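Local coordinates for Pex protein (Anabaena sp. PCC 7120, PDB 2DQL) that is associated with the cyanobacterial circadian clock and, as a PadR-like winged-helix protein, probably binds DNA to regulate transcription, at residues 55-58 against 59-63. Numbering follows the deposited sequence.
Sequences SDTV and LYSAI
Leu-59 N donates to Ser-55 O at 2.9 Å, and the same i to i+4 bonding joins Tyr-60 to Asp-56, Ser-61 to Thr-57 and Ala-62 to Val-58, making this the regular first turns of helix 56-68. Ser-55 is the N-cap. Ser-55 OG accepts from Val-58 N at 2.9 Å, a nearly straight bond (165° at the hydrogen) that satisfies an N-H with no helical carbonyl before it.

Ser-61 folds its hydroxyl back along the helix. With OG anti to its own carbonyl carbon (chi1 -69°), Ser-61 OG donates to Thr-57 O at 2.9 Å. Ser-61 N donates to Thr-57 O at 3.0 Å, from the opposite face of the carbonyl plane, so two bonds grip this oxygen. An alanine in place of Ser-61 would remove OG and would probably leave Thr-57 O with the backbone N-H as its one donor from this residue.

Asp-56 and Tyr-60 meet one turn apart. Asp-56 OD2 lies in the ring plane at its edge, 3.5 Å from Tyr-60 CE2. The carboxylate is turned 64° from the ring. Asp-56 O also sits by this edge, 3.5 Å from Tyr-60 CD2. Leu-59 CG lies over one ring face, offset toward the rim.

The inner side of the helix packs on two others. Leu-59 and Ala-62 touch Ile-27 of helix 20-31, and Leu-59 also reaches Leu-41 and Ile-42 of helix 38-48. This three-helix packing is consistent with a winged helix-turn-helix, in which helix 56-68 would be the recognition helix. Tyr-60 and Ile-63 meet Tyr-89 on strand 86-91, part of the hairpin that would form the wing.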
ATOM      1  N   SER A  55       6.430   9.086  -1.942  1.00 20.93           N
ATOM      2  CA  SER A  55       6.547   9.846  -0.707  1.00 21.21           C
ATOM      3  C   SER A  55       7.992  10.242  -0.474  1.00 21.51           C
ATOM      4  O   SER A  55       8.920   9.623  -0.995  1.00 21.31           O
ATOM      5  CB  SER A  55       6.063   9.022   0.491  1.00 20.97           C
ATOM      6  OG  SER A  55       7.019   8.042   0.858  1.00 20.63           O
ATOM      7  N   ASP A  56       8.170  11.281   0.326  1.00 22.05           N
ATOM      8  CA  ASP A  56       9.492  11.765   0.655  1.00 22.32           C
ATOM      9  C   ASP A  56      10.243  10.667   1.413  1.00 21.69           C
ATOM     10  O   ASP A  56      11.438  10.464   1.210  1.00 21.25           O
ATOM     11  CB  ASP A  56       9.349  13.028   1.506  1.00 23.88           C
ATOM     12  CG  ASP A  56      10.661  13.707   1.761  1.00 24.95           C
ATOM     13  OD1 ASP A  56      11.100  13.707   2.929  1.00 26.73           O
ATOM     14  OD2 ASP A  56      11.251  14.235   0.793  1.00 26.44           O
ATOM     15  N   THR A  57       9.528   9.941   2.272  1.00 21.28           N
ATOM     16  CA  THR A  57      10.125   8.866   3.061  1.00 20.92           C
ATOM     17  C   THR A  57      10.618   7.702   2.196  1.00 19.95           C
ATOM     18  O   THR A  57      11.716   7.195   2.400  1.00 19.81           O
ATOM     19  CB  THR A  57       9.121   8.334   4.121  1.00 21.68           C
ATOM     20  OG1 THR A  57       8.879   9.358   5.094  1.00 23.15           O
ATOM     21  CG2 THR A  57       9.671   7.099   4.827  1.00 21.72           C
ATOM     22  N   VAL A  58       9.814   7.271   1.230  1.00 19.36           N
ATOM     23  CA  VAL A  58      10.245   6.174   0.376  1.00 18.62           C
ATOM     24  C   VAL A  58      11.355   6.648  -0.564  1.00 17.81           C
ATOM     25  O   VAL A  58      12.284   5.902  -0.853  1.00 17.66           O
ATOM     26  CB  VAL A  58       9.070   5.594  -0.438  1.00 18.75           C
ATOM     27  CG1 VAL A  58       9.579   4.528  -1.410  1.00 19.09           C
ATOM     28  CG2 VAL A  58       8.044   4.984   0.521  1.00 19.33           C
ATOM     29  N   LEU A  59      11.257   7.889  -1.032  1.00 17.27           N
ATOM     30  CA  LEU A  59      12.288   8.445  -1.911  1.00 17.16           C
ATOM     31  C   LEU A  59      13.656   8.319  -1.255  1.00 17.35           C
ATOM     32  O   LEU A  59      14.596   7.786  -1.847  1.00 16.68           O
ATOM     33  CB  LEU A  59      12.015   9.928  -2.206  1.00 16.76           C
ATOM     34  CG  LEU A  59      13.192  10.724  -2.798  1.00 17.13           C
ATOM     35  CD1 LEU A  59      13.590  10.124  -4.146  1.00 16.53           C
ATOM     36  CD2 LEU A  59      12.809  12.194  -2.952  1.00 17.19           C
ATOM     37  N   TYR A  60      13.767   8.771  -0.015  1.00 17.63           N
ATOM     38  CA  TYR A  60      15.083   8.772   0.613  1.00 18.01           C
ATOM     39  C   TYR A  60      15.422   7.395   1.172  1.00 17.48           C
ATOM     40  O   TYR A  60      16.633   7.092   1.355  1.00 17.33           O
ATOM     41  CB  TYR A  60      15.265  10.034   1.458  1.00 19.45           C
ATOM     42  CG  TYR A  60      15.420  11.301   0.646  1.00 20.26           C
ATOM     43  CD1 TYR A  60      16.627  11.613   0.034  1.00 20.87           C
ATOM     44  CD2 TYR A  60      14.360  12.183   0.491  1.00 20.75           C
ATOM     45  CE1 TYR A  60      16.772  12.767  -0.710  1.00 21.32           C
ATOM     46  CE2 TYR A  60      14.497  13.340  -0.252  1.00 21.14           C
ATOM     47  CZ  TYR A  60      15.705  13.628  -0.849  1.00 21.40           C
ATOM     48  OH  TYR A  60      15.845  14.779  -1.589  1.00 22.12           O
ATOM     49  N   SER A  61      14.475   6.483   1.352  1.00 17.40           N
ATOM     50  CA  SER A  61      14.819   5.124   1.753  1.00 16.94           C
ATOM     51  C   SER A  61      15.485   4.506   0.523  1.00 16.43           C
ATOM     52  O   SER A  61      16.445   3.746   0.633  1.00 16.69           O
ATOM     53  CB  SER A  61      13.569   4.315   2.123  1.00 17.79           C
ATOM     54  OG  SER A  61      12.986   4.784   3.326  1.00 18.73           O
ATOM     55  N   ALA A  62      14.968   4.855  -0.654  1.00 15.89           N
ATOM     56  CA  ALA A  62      15.500   4.354  -1.916  1.00 15.37           C
ATOM     57  C   ALA A  62      16.877   4.949  -2.199  1.00 15.58           C
ATOM     58  O   ALA A  62      17.787   4.242  -2.628  1.00 14.98           O
ATOM     59  CB  ALA A  62      14.549   4.689  -3.049  1.00 15.23           C
ATOM     60  N   ILE A  63      17.017   6.249  -1.963  1.00 15.64           N
ATOM     61  CA  ILE A  63      18.303   6.913  -2.184  1.00 15.79           C
ATOM     62  C   ILE A  63      19.353   6.302  -1.263  1.00 16.36           C
ATOM     63  O   ILE A  63      20.492   6.077  -1.670  1.00 15.96           O
ATOM     64  CB  ILE A  63      18.207   8.434  -1.928  1.00 16.16           C
ATOM     65  CG1 ILE A  63      17.364   9.100  -3.018  1.00 16.53           C
ATOM     66  CG2 ILE A  63      19.597   9.050  -1.908  1.00 15.86           C
ATOM     67  CD1 ILE A  63      17.965   9.026  -4.410  1.00 17.42           C
TER